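Local coordinates for protein uracil-DNA glycosylase (Nitratifractor salsuginis, PDB 5X3G) that belongs to the uracil-DNA glycosylase family and folds as one compact alpha/beta domain built round a parallel four-stranded sheet, at residues A[25-28]-A[29-32]; A[50-53]-A[54-58]; A[236-240]-A[241-245]. All coordinates share one frame; numbering follows the deposited sequence.

Interaction 1. Residues A[25-28]-A[29-32]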
loop_
_atom_site.group_PDB
_atom_site.type_symbol
_atom_site.label_atom_id
_atom_site.label_comp_id
_atom_site.label_asym_id
_atom_site.label_seq_id
_atom_site.Cartn_x
_atom_site.Cartn_y
_atom_site.Cartn_z
ATOM N N GLU A 25 8.854 -17.223 -6.542
ATOM C CA GLU A 25 8.831 -17.445 -7.987
ATOM C C GLU A 25 7.413 -17.630 -8.514
ATOM O O GLU A 25 7.172 -17.441 -9.713
ATOM C CB GLU A 25 9.683 -18.652 -8.379
ATOM C CG GLU A 25 9.616 -19.844 -7.447
ATOM C CD GLU A 25 10.675 -20.883 -7.778
ATOM O OE1 GLU A 25 10.602 -22.006 -7.236
ATOM O OE2 GLU A 25 11.573 -20.575 -8.591
ATOM N N GLU A 26 6.462 -17.997 -7.644
ATOM C CA GLU A 26 5.062 -18.059 -8.059
ATOM C C GLU A 26 4.575 -16.748 -8.656
ATOM O O GLU A 26 3.593 -16.749 -9.407
ATOM C CB GLU A 26 4.148 -18.413 -6.886
ATOM C CG GLU A 26 4.230 -19.832 -6.378
ATOM C CD GLU A 26 3.163 -20.110 -5.339
ATOM O OE1 GLU A 26 2.305 -19.226 -5.120
ATOM O OE2 GLU A 26 3.178 -21.205 -4.741
ATOM N N TRP A 27 5.222 -15.633 -8.326
ATOM C CA TRP A 27 4.820 -14.336 -8.847
ATOM C C TRP A 27 5.271 -14.097 -10.281
ATOM O O TRP A 27 4.800 -13.138 -10.901
ATOM C CB TRP A 27 5.360 -13.226 -7.946
ATOM C CG TRP A 27 4.460 -12.937 -6.801
ATOM C CD1 TRP A 27 4.659 -13.261 -5.491
ATOM C CD2 TRP A 27 3.191 -12.284 -6.866
ATOM N NE1 TRP A 27 3.594 -12.836 -4.734
ATOM C CE2 TRP A 27 2.678 -12.234 -5.556
ATOM C CE3 TRP A 27 2.439 -11.732 -7.907
ATOM C CZ2 TRP A 27 1.450 -11.651 -5.258
ATOM C CZ3 TRP A 27 1.222 -11.157 -7.612
ATOM C CH2 TRP A 27 0.738 -11.121 -6.298
ATOM N N GLU A 28 6.146 -14.943 -10.823
ATOM C CA GLU A 28 6.666 -14.698 -12.167
ATOM C C GLU A 28 5.601 -14.654 -13.262
ATOM O O GLU A 28 5.707 -13.779 -14.140
ATOM C CB GLU A 28 7.742 -15.738 -12.502
ATOM C CG GLU A 28 9.077 -15.458 -11.833
ATOM C CD GLU A 28 10.204 -16.309 -12.382
ATOM O OE1 GLU A 28 10.041 -16.880 -13.481
ATOM O OE2 GLU A 28 11.257 -16.399 -11.717
ATOM N N PRO A 29 4.586 -15.530 -13.294
ATOM C CA PRO A 29 3.598 -15.442 -14.388
ATOM C C PRO A 29 2.865 -14.114 -14.451
ATOM O O PRO A 29 2.479 -13.683 -15.545
ATOM C CB PRO A 29 2.636 -16.598 -14.082
ATOM C CG PRO A 29 3.444 -17.560 -13.302
ATOM C CD PRO A 29 4.354 -16.722 -12.459
ATOM N N ILE A 30 2.659 -13.452 -13.316
ATOM C CA ILE A 30 1.937 -12.183 -13.301
ATOM C C ILE A 30 2.894 -10.999 -13.360
ATOM O O ILE A 30 2.626 -10.008 -14.047
ATOM C CB ILE A 30 1.035 -12.110 -12.052
ATOM C CG1 ILE A 30 0.058 -13.288 -12.012
ATOM C CG2 ILE A 30 0.266 -10.798 -12.015
ATOM C CD1 ILE A 30 -0.830 -13.296 -10.785
ATOM N N LEU A 31 4.024 -11.094 -12.664
ATOM C CA LEU A 31 4.889 -9.948 -12.412
ATOM C C LEU A 31 5.914 -9.723 -13.517
ATOM O O LEU A 31 6.203 -8.572 -13.865
ATOM C CB LEU A 31 5.593 -10.133 -11.064
ATOM C CG LEU A 31 6.029 -8.926 -10.241
ATOM C CD1 LEU A 31 4.926 -7.881 -10.188
ATOM C CD2 LEU A 31 6.392 -9.389 -8.835
ATOM N N LEU A 32 6.477 -10.796 -14.078
ATOM C CA LEU A 32 7.433 -10.632 -15.172
ATOM C C LEU A 32 6.796 -10.006 -16.408
ATOM O O LEU A 32 7.387 -9.063 -16.961
ATOM C CB LEU A 32 8.097 -11.977 -15.490
ATOM C CG LEU A 32 9.556 -12.129 -15.058
ATOM C CD1 LEU A 32 9.718 -11.766 -13.590
ATOM C CD2 LEU A 32 10.048 -13.542 -15.318
#
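Between W27 and L31 the chain passes from the 3-10 turn 25-27 into a regular helix: W27 O takes the N-H of L31 at 2.8 Å and a weak bond from I30 N at 3.2 Å. The bond from L32 N to E28 O, at 3.1 Å, continues the i to i+4 pattern. P29 stands in the first turn, where a missing N-H costs no helical bond; its CD rests against E26 O at 3.1 Å. Along the helix surface E28 and L32 run side by side and point the same way. With CG anti to its own carbonyl carbon (chi1 -77°) and the chain extended beyond, E28 lays its methylene along the leucine methyls, and OE1 comes within 3.8 Å of L32 CD2; that oxygen also has a weak hydrogen bond from Q15. On another side of the helix W27 CB meets L31 CD2 at 4.1 Å, while I30 CD1 approaches the indole obliquely, 4.3 Å from W27 CZ3. The indole itself is held by L66, whose carbonyl takes its NE1 hydrogen, and by an edge-to-face pairing with F63. The start of helix 28-35 packs against both helix 11-20, through L18, and helix 179-196, through F189 and L193.

Interaction 2. Residues A[50-53]-A[54-58]; sequences EGYI and PPRDR
A cis-proline turn at I53-P54 bends this loop and brings the residues that follow back alongside the Y52 ring. The cis peptide draws the two CA atoms, I53 CA and P54 CA, to 3.0 Å and turns the chain sharply, so the P54 carbonyl faces the tyrosine. That oxygen sits at the ring edge, near the ring plane, 3.2 Å from Y52 CE1 and 3.3 Å from Y52 CD1: a polar atom set against the weakly positive rim of aromatic hydrogens. Y52 reaches it with CG between its backbone N and carbonyl carbon (chi1 66°), which lays the ring beside the turn. Farther out, Y52 OH packs 3.2 Å from R56 CB, a van der Waals touch, while its hydrogen bond goes to the M46 carbonyl. R56 runs extended away from the phenol, its guanidinium plane 83° from the ring, toward a long, weak ion pair with E16. Past the prolines, R58 N bonds to P55 O at 2.8 Å and rounds off a second turn. The loop joins helix 40-48 to strand 73-77: W45 of that helix meets Y52 edge-to-face, helix 11-20 receives R56 at L17 and L20, and P54 packs on P80 just beyond the strand.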
loop_
_atom_site.group_PDB
_atom_site.type_symbol
_atom_site.label_atom_id
_atom_site.label_comp_id
_atom_site.label_asym_id
_atom_site.label_seq_id
_atom_site.Cartn_x
_atom_site.Cartn_y
_atom_site.Cartn_z
ATOM N N GLU A 50 20.275 3.975 -8.726
ATOM C CA GLU A 50 20.633 5.273 -8.176
ATOM C C GLU A 50 19.552 6.291 -8.511
ATOM O O GLU A 50 18.945 6.250 -9.584
ATOM C CB GLU A 50 21.998 5.759 -8.708
ATOM C CG GLU A 50 22.570 6.986 -7.986
ATOM C CD GLU A 50 21.954 8.304 -8.428
ATOM O OE1 GLU A 50 21.496 8.397 -9.586
ATOM O OE2 GLU A 50 21.905 9.239 -7.601
ATOM N N GLY A 51 19.318 7.204 -7.574
ATOM C CA GLY A 51 18.502 8.371 -7.838
ATOM C C GLY A 51 17.011 8.174 -7.709
ATOM O O GLY A 51 16.251 8.960 -8.288
ATOM N N TYR A 52 16.564 7.162 -6.970
ATOM C CA TYR A 52 15.137 6.967 -6.764
ATOM C C TYR A 52 14.909 6.271 -5.432
ATOM O O TYR A 52 15.805 5.631 -4.879
ATOM C CB TYR A 52 14.497 6.164 -7.907
ATOM C CG TYR A 52 14.955 4.722 -8.012
ATOM C CD1 TYR A 52 14.405 3.735 -7.201
ATOM C CD2 TYR A 52 15.917 4.343 -8.939
ATOM C CE1 TYR A 52 14.813 2.420 -7.297
ATOM C CE2 TYR A 52 16.330 3.024 -9.045
ATOM C CZ TYR A 52 15.773 2.068 -8.220
ATOM O OH TYR A 52 16.175 0.757 -8.314
ATOM N N ILE A 53 13.685 6.396 -4.932
ATOM C CA ILE A 53 13.259 5.705 -3.722
ATOM C C ILE A 53 11.947 4.980 -4.014
ATOM O O ILE A 53 11.169 5.434 -4.853
ATOM C CB ILE A 53 13.107 6.678 -2.537
ATOM C CG1 ILE A 53 12.081 7.762 -2.860
ATOM C CG2 ILE A 53 14.449 7.290 -2.168
ATOM C CD1 ILE A 53 11.742 8.644 -1.683
ATOM N N PRO A 54 11.701 3.837 -3.345
ATOM C CA PRO A 54 12.561 3.160 -2.369
ATOM C C PRO A 54 13.747 2.492 -3.052
ATOM O O PRO A 54 13.753 2.429 -4.279
ATOM C CB PRO A 54 11.624 2.121 -1.749
ATOM C CG PRO A 54 10.695 1.780 -2.848
ATOM C CD PRO A 54 10.471 3.066 -3.603
ATOM N N PRO A 55 14.728 2.010 -2.288
ATOM C CA PRO A 55 15.863 1.321 -2.913
ATOM C C PRO A 55 15.409 0.133 -3.749
ATOM O O PRO A 55 14.300 -0.384 -3.601
ATOM C CB PRO A 55 16.720 0.873 -1.719
ATOM C CG PRO A 55 15.831 1.001 -0.519
ATOM C CD PRO A 55 14.904 2.130 -0.831
ATOM N N ARG A 56 16.302 -0.294 -4.647
ATOM C CA ARG A 56 15.983 -1.353 -5.599
ATOM C C ARG A 56 15.508 -2.623 -4.900
ATOM O O ARG A 56 14.605 -3.308 -5.395
ATOM C CB ARG A 56 17.207 -1.641 -6.471
ATOM C CG ARG A 56 17.080 -2.858 -7.363
ATOM C CD ARG A 56 18.043 -2.792 -8.535
ATOM N NE ARG A 56 18.210 -4.098 -9.164
ATOM C CZ ARG A 56 19.093 -5.008 -8.768
ATOM N NH1 ARG A 56 19.897 -4.751 -7.746
ATOM N NH2 ARG A 56 19.176 -6.173 -9.397
ATOM N N ASP A 57 16.089 -2.947 -3.743
ATOM C CA ASP A 57 15.702 -4.160 -3.028
ATOM C C ASP A 57 14.352 -4.040 -2.328
ATOM O O ASP A 57 13.960 -4.976 -1.621
ATOM C CB ASP A 57 16.780 -4.535 -2.009
ATOM C CG ASP A 57 16.924 -3.509 -0.904
ATOM O OD1 ASP A 57 16.433 -2.373 -1.075
ATOM O OD2 ASP A 57 17.528 -3.839 0.137
ATOM N N ARG A 58 13.640 -2.925 -2.499
ATOM C CA ARG A 58 12.332 -2.722 -1.890
ATOM C C ARG A 58 11.243 -2.380 -2.894
ATOM O O ARG A 58 10.083 -2.229 -2.491
ATOM C CB ARG A 58 12.397 -1.608 -0.838
ATOM C CG ARG A 58 12.493 -2.086 0.591
ATOM C CD ARG A 58 13.598 -1.347 1.309
ATOM N NE ARG A 58 13.582 -1.595 2.744
ATOM C CZ ARG A 58 14.641 -1.459 3.533
ATOM N NH1 ARG A 58 15.808 -1.093 3.020
ATOM N NH2 ARG A 58 14.535 -1.696 4.833
#

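Interaction 3. Residues A[236-240]-A[241-245]; sequences FIVNE and KAWEL
One face of the W243 indole is laid over the chain that leads into its own helix. E240 CG sits above the six-membered ring, 3.7 Å from its centroid and 20° off the normal, a CH-pi contact, and the backbone of N239 lies over the same face, its O 3.2 Å from W243 CD1. At the edge the ring plane runs almost exactly through I237 O, which accepts the NE1 hydrogen at 3.0 Å in a nearly straight bond (174°); V238 CA approaches obliquely, 3.6 Å from W243 CZ2. The indole is therefore fixed both in tilt and in rotation by residues three to six places earlier. Its CG lies anti to the carbonyl carbon (chi1 -57°), which swings the ring back toward the helix start. Here N239 is the N-cap of helix 240-246: its OD1 takes the N-H of A242 at 3.2 Å, the capping bond to one of the first N-H groups of the helix, while its main-chain O accepts W243 N at 3.1 Å. The N239 side-chain amide is further oriented by a bond from its ND2 to E229. A242 CB touches the F236 ring at CZ, 3.8 Å away, where F236 also meets M122 of helix 114-126. K241 lies against V226 and L228 of strand 225-228, and its NZ bonds to the A227 carbonyl.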
loop_
_atom_site.group_PDB
_atom_site.type_symbol
_atom_site.label_atom_id
_atom_site.label_comp_id
_atom_site.label_asym_id
_atom_site.label_seq_id
_atom_site.Cartn_x
_atom_site.Cartn_y
_atom_site.Cartn_z
ATOM N N PHE A 236 -13.017 10.823 7.481
ATOM C CA PHE A 236 -12.766 9.396 7.293
ATOM C C PHE A 236 -12.886 8.618 8.595
ATOM O O PHE A 236 -13.260 7.440 8.579
ATOM C CB PHE A 236 -11.372 9.180 6.692
ATOM C CG PHE A 236 -11.042 7.739 6.400
ATOM C CD1 PHE A 236 -11.419 7.157 5.201
ATOM C CD2 PHE A 236 -10.339 6.971 7.317
ATOM C CE1 PHE A 236 -11.112 5.838 4.925
ATOM C CE2 PHE A 236 -10.030 5.650 7.048
ATOM C CZ PHE A 236 -10.416 5.083 5.851
ATOM N N ILE A 237 -12.578 9.256 9.729
ATOM C CA ILE A 237 -12.607 8.546 11.004
ATOM C C ILE A 237 -14.001 8.009 11.300
ATOM O O ILE A 237 -14.149 6.922 11.872
ATOM C CB ILE A 237 -12.094 9.461 12.136
ATOM C CG1 ILE A 237 -10.662 9.913 11.850
ATOM C CG2 ILE A 237 -12.150 8.750 13.478
ATOM C CD1 ILE A 237 -10.158 10.973 12.804
ATOM N N VAL A 238 -15.045 8.733 10.896
ATOM C CA VAL A 238 -16.404 8.276 11.166
ATOM C C VAL A 238 -17.103 7.911 9.862
ATOM O O VAL A 238 -18.333 7.994 9.760
ATOM C CB VAL A 238 -17.204 9.330 11.952
ATOM C CG1 VAL A 238 -16.636 9.483 13.354
ATOM C CG2 VAL A 238 -17.191 10.661 11.222
ATOM N N ASN A 239 -16.327 7.493 8.866
ATOM C CA ASN A 239 -16.878 7.029 7.596
ATOM C C ASN A 239 -17.305 5.576 7.758
ATOM O O ASN A 239 -16.460 4.682 7.861
ATOM C CB ASN A 239 -15.850 7.182 6.479
ATOM C CG ASN A 239 -16.449 6.968 5.103
ATOM O OD1 ASN A 239 -16.888 5.869 4.769
ATOM N ND2 ASN A 239 -16.466 8.022 4.295
ATOM N N GLU A 240 -18.618 5.334 7.772
ATOM C CA GLU A 240 -19.118 4.001 8.099
ATOM C C GLU A 240 -18.836 2.990 6.992
ATOM O O GLU A 240 -18.747 1.786 7.265
ATOM C CB GLU A 240 -20.612 4.076 8.411
ATOM C CG GLU A 240 -20.903 4.892 9.663
ATOM C CD GLU A 240 -22.377 5.187 9.863
ATOM O OE1 GLU A 240 -23.186 4.838 8.979
ATOM O OE2 GLU A 240 -22.720 5.773 10.911
ATOM N N LYS A 241 -18.689 3.448 5.745
ATOM C CA LYS A 241 -18.255 2.538 4.691
ATOM C C LYS A 241 -16.856 2.010 4.984
ATOM O O LYS A 241 -16.556 0.832 4.736
ATOM C CB LYS A 241 -18.308 3.240 3.332
ATOM C CG LYS A 241 -18.096 2.315 2.144
ATOM C CD LYS A 241 -18.287 3.039 0.816
ATOM C CE LYS A 241 -18.412 2.047 -0.334
ATOM N NZ LYS A 241 -18.549 2.728 -1.652
ATOM N N ALA A 242 -15.995 2.865 5.546
ATOM C CA ALA A 242 -14.687 2.415 6.003
ATOM C C ALA A 242 -14.813 1.429 7.158
ATOM O O ALA A 242 -14.109 0.412 7.188
ATOM C CB ALA A 242 -13.830 3.612 6.411
ATOM N N TRP A 243 -15.701 1.710 8.119
ATOM C CA TRP A 243 -15.925 0.771 9.215
ATOM C C TRP A 243 -16.307 -0.604 8.692
ATOM O O TRP A 243 -15.847 -1.627 9.214
ATOM C CB TRP A 243 -17.033 1.262 10.145
ATOM C CG TRP A 243 -16.850 2.601 10.770
ATOM C CD1 TRP A 243 -15.767 3.427 10.686
ATOM C CD2 TRP A 243 -17.805 3.271 11.594
ATOM N NE1 TRP A 243 -15.996 4.578 11.409
ATOM C CE2 TRP A 243 -17.241 4.503 11.977
ATOM C CE3 TRP A 243 -19.086 2.945 12.046
ATOM C CZ2 TRP A 243 -17.917 5.410 12.789
ATOM C CZ3 TRP A 243 -19.755 3.843 12.852
ATOM C CH2 TRP A 243 -19.171 5.061 13.215
ATOM N N GLU A 244 -17.170 -0.653 7.676
ATOM C CA GLU A 244 -17.619 -1.947 7.184
ATOM C C GLU A 244 -16.561 -2.637 6.334
ATOM O O GLU A 244 -16.468 -3.871 6.354
ATOM C CB GLU A 244 -18.921 -1.798 6.397
ATOM C CG GLU A 244 -19.492 -3.130 5.935
ATOM C CD GLU A 244 -20.895 -3.017 5.379
ATOM O OE1 GLU A 244 -21.449 -1.900 5.380
ATOM O OE2 GLU A 244 -21.444 -4.052 4.942
ATOM N N LEU A 245 -15.750 -1.879 5.594
ATOM C CA LEU A 245 -14.710 -2.527 4.799
ATOM C C LEU A 245 -13.568 -3.039 5.676
ATOM O O LEU A 245 -13.177 -4.207 5.579
ATOM C CB LEU A 245 -14.176 -1.569 3.735
ATOM C CG LEU A 245 -12.966 -2.093 2.956
ATOM C CD1 LEU A 245 -13.293 -3.410 2.273
ATOM C CD2 LEU A 245 -12.504 -1.072 1.935
#

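Overall arrangement
Three local contacts illustrate how side chains a few residues apart settle the entry to a helix or the course of a loop. Interactions 1 and 2 belong to the N-terminal part, their centres 21 Å apart and their nearest atoms about 10 Å; both lean on helix 11-20, at L18 and at L17 and L20. Interaction 3 lies across the chain's centre, its centre 34 Å from each of the others. Two of them border sequences recognisable from the family: P54 packs on P80 of the GQDPY motif, and F236 on P231 of an HPYN sequence that probably corresponds to the conserved histidine-proline loop of relatives. Interaction 1 also touches helix 179-196.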